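Local coordinates for antibiotic resistance protein (Deinococcus radiodurans, PDB 2VLI) that is a tunicamycin-resistance protein with a P-loop NTPase-type fold, which probably acts as a phosphotransferase, at residues 29-35 with 77-83. Residues are numbered along the deposited sequence; the frame is centred on the assembly and turned at random.
Sequences LPGSFVF and AGPLIVP
Phe-33 grips the edge of strand 80-83 with both its backbone polar groups: its N donates to Pro-79 O, and its O accepts from Ile-81 N in an almost straight bond of 2.9 Å (177° at the hydrogen). Phe-35 N then reaches Ile-81 O at 2.9 Å, giving the ladder of a parallel pair. Pro-83, lacking an N-H, cannot extend it; its CD instead packs 3.3 Å from Phe-35 O.

Beyond the backbone, the Phe-33 ring presents its edge to Leu-80, CD1 to CD1 at 3.7 Å. With CG anti to the backbone N (chi1 178°), the ring runs alongside that leucine, and the Leu-80 methyl also meets Phe-35 CB. On the other face, Val-34 CG1 lies 4.0 Å from Pro-83 CD, while Ile-81 CD1 reaches Ser-32 OG at 3.7 Å.

Before the strand, a type II turn from Leu-29 to Ser-32 puts Pro-30 and Gly-31 at its corners, where glycine accepts the positive phi of 90°. Leu-29 O receives both Ser-32 N and Ser-32 OG. Gly-78 passes so close to Gly-31 and Ser-32 that a beta carbon on Gly-78 would run into Gly-31 C and Ser-32 N.

Strand 33-34 is one of the two outermost strands of the parallel sheet within this chain, in the 2-3-1-4-5 order; strand 7-11 pairs with Leu-80 and Val-82 beyond. Helix 20-28 covers Val-34 and Ile-81, whereas helix 61-75 packs on Leu-80 and Phe-35.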
loop_
_atom_site.group_PDB
_atom_site.type_symbol
_atom_site.label_atom_id
_atom_site.label_comp_id
_atom_site.label_asym_id
_atom_site.label_seq_id
_atom_site.Cartn_x
_atom_site.Cartn_y
_atom_site.Cartn_z
ATOM N N LEU A 29 -6.491 -30.726 -8.553
ATOM C CA LEU A 29 -7.494 -30.917 -7.521
ATOM C C LEU A 29 -8.815 -31.266 -8.169
ATOM O O LEU A 29 -9.595 -30.363 -8.502
ATOM C CB LEU A 29 -7.687 -29.632 -6.700
ATOM C CG LEU A 29 -6.593 -29.325 -5.695
ATOM C CD1 LEU A 29 -6.731 -27.869 -5.245
ATOM C CD2 LEU A 29 -6.665 -30.304 -4.518
ATOM N N PRO A 30 -9.102 -32.570 -8.338
ATOM C CA PRO A 30 -10.388 -32.916 -8.957
ATOM C C PRO A 30 -11.585 -32.396 -8.158
ATOM O O PRO A 30 -11.579 -32.415 -6.901
ATOM C CB PRO A 30 -10.348 -34.472 -9.028
ATOM C CG PRO A 30 -8.878 -34.814 -8.968
ATOM C CD PRO A 30 -8.318 -33.772 -7.990
ATOM N N GLY A 31 -12.585 -31.898 -8.883
ATOM C CA GLY A 31 -13.784 -31.279 -8.285
ATOM C C GLY A 31 -13.644 -29.772 -8.044
ATOM O O GLY A 31 -14.605 -29.109 -7.640
ATOM N N SER A 32 -12.451 -29.236 -8.268
ATOM C CA SER A 32 -12.157 -27.846 -7.968
ATOM C C SER A 32 -12.740 -26.915 -9.029
ATOM O O SER A 32 -13.104 -27.331 -10.108
ATOM C CB SER A 32 -10.635 -27.625 -7.814
ATOM O OG SER A 32 -9.947 -27.742 -9.047
ATOM N N PHE A 33 -12.904 -25.646 -8.679
ATOM C CA PHE A 33 -13.512 -24.686 -9.600
ATOM C C PHE A 33 -12.754 -23.379 -9.450
ATOM O O PHE A 33 -12.486 -22.975 -8.323
ATOM C CB PHE A 33 -15.006 -24.495 -9.275
ATOM C CG PHE A 33 -15.706 -23.477 -10.145
ATOM C CD1 PHE A 33 -15.888 -22.172 -9.700
ATOM C CD2 PHE A 33 -16.225 -23.833 -11.381
ATOM C CE1 PHE A 33 -16.544 -21.230 -10.487
ATOM C CE2 PHE A 33 -16.857 -22.900 -12.177
ATOM C CZ PHE A 33 -17.031 -21.585 -11.722
ATOM N N VAL A 34 -12.403 -22.767 -10.575
ATOM C CA VAL A 34 -11.728 -21.502 -10.589
ATOM C C VAL A 34 -12.758 -20.353 -10.676
ATOM O O VAL A 34 -13.413 -20.135 -11.692
ATOM C CB VAL A 34 -10.693 -21.404 -11.725
ATOM C CG1 VAL A 34 -9.943 -20.106 -11.613
ATOM C CG2 VAL A 34 -9.654 -22.556 -11.676
ATOM N N PHE A 35 -12.903 -19.647 -9.563
ATOM C CA PHE A 35 -13.757 -18.481 -9.439
ATOM C C PHE A 35 -12.975 -17.236 -9.802
ATOM O O PHE A 35 -12.011 -16.893 -9.129
ATOM C CB PHE A 35 -14.251 -18.432 -8.012
ATOM C CG PHE A 35 -15.176 -17.300 -7.698
ATOM C CD1 PHE A 35 -16.560 -17.539 -7.529
ATOM C CD2 PHE A 35 -14.700 -16.023 -7.502
ATOM C CE1 PHE A 35 -17.418 -16.515 -7.151
ATOM C CE2 PHE A 35 -15.553 -15.019 -7.130
ATOM C CZ PHE A 35 -16.934 -15.282 -6.984
ATOM N N ALA A 77 -18.146 -28.470 -5.356
ATOM C CA ALA A 77 -17.894 -29.886 -5.051
ATOM C C ALA A 77 -16.538 -29.942 -4.347
ATOM O O ALA A 77 -16.423 -30.382 -3.205
ATOM C CB ALA A 77 -17.878 -30.742 -6.365
ATOM N N GLY A 78 -15.527 -29.438 -5.046
ATOM C CA GLY A 78 -14.179 -29.455 -4.548
ATOM C C GLY A 78 -13.742 -28.083 -4.056
ATOM O O GLY A 78 -14.560 -27.200 -3.764
ATOM N N PRO A 79 -12.443 -27.911 -3.924
ATOM C CA PRO A 79 -11.953 -26.619 -3.493
ATOM C C PRO A 79 -12.265 -25.480 -4.467
ATOM O O PRO A 79 -12.278 -25.638 -5.682
ATOM C CB PRO A 79 -10.444 -26.837 -3.361
ATOM C CG PRO A 79 -10.277 -28.364 -3.243
ATOM C CD PRO A 79 -11.371 -28.899 -4.123
ATOM N N LEU A 80 -12.515 -24.318 -3.901
ATOM C CA LEU A 80 -12.769 -23.130 -4.658
ATOM C C LEU A 80 -11.444 -22.349 -4.751
ATOM O O LEU A 80 -10.872 -22.006 -3.720
ATOM C CB LEU A 80 -13.863 -22.359 -3.940
ATOM C CG LEU A 80 -14.762 -21.388 -4.692
ATOM C CD1 LEU A 80 -15.339 -21.997 -6.002
ATOM C CD2 LEU A 80 -15.886 -20.992 -3.766
ATOM N N ILE A 81 -10.959 -22.120 -5.971
ATOM C CA ILE A 81 -9.688 -21.422 -6.231
ATOM C C ILE A 81 -9.947 -20.022 -6.774
ATOM O O ILE A 81 -10.619 -19.851 -7.773
ATOM C CB ILE A 81 -8.800 -22.179 -7.229
ATOM C CG1 ILE A 81 -8.605 -23.635 -6.794
ATOM C CG2 ILE A 81 -7.493 -21.432 -7.419
ATOM C CD1 ILE A 81 -8.221 -24.647 -7.934
ATOM N N VAL A 82 -9.435 -19.008 -6.099
ATOM C CA VAL A 82 -9.726 -17.614 -6.452
ATOM C C VAL A 82 -8.430 -16.817 -6.723
ATOM O O VAL A 82 -7.814 -16.363 -5.786
ATOM C CB VAL A 82 -10.503 -16.915 -5.284
ATOM C CG1 VAL A 82 -10.928 -15.512 -5.691
ATOM C CG2 VAL A 82 -11.684 -17.806 -4.748
ATOM N N PRO A 83 -8.042 -16.614 -8.001
ATOM C CA PRO A 83 -6.908 -15.748 -8.355
ATOM C C PRO A 83 -7.320 -14.279 -8.328
ATOM O O PRO A 83 -8.298 -13.915 -8.950
ATOM C CB PRO A 83 -6.546 -16.167 -9.783
ATOM C CG PRO A 83 -7.699 -16.995 -10.298
ATOM C CD PRO A 83 -8.756 -17.093 -9.203
#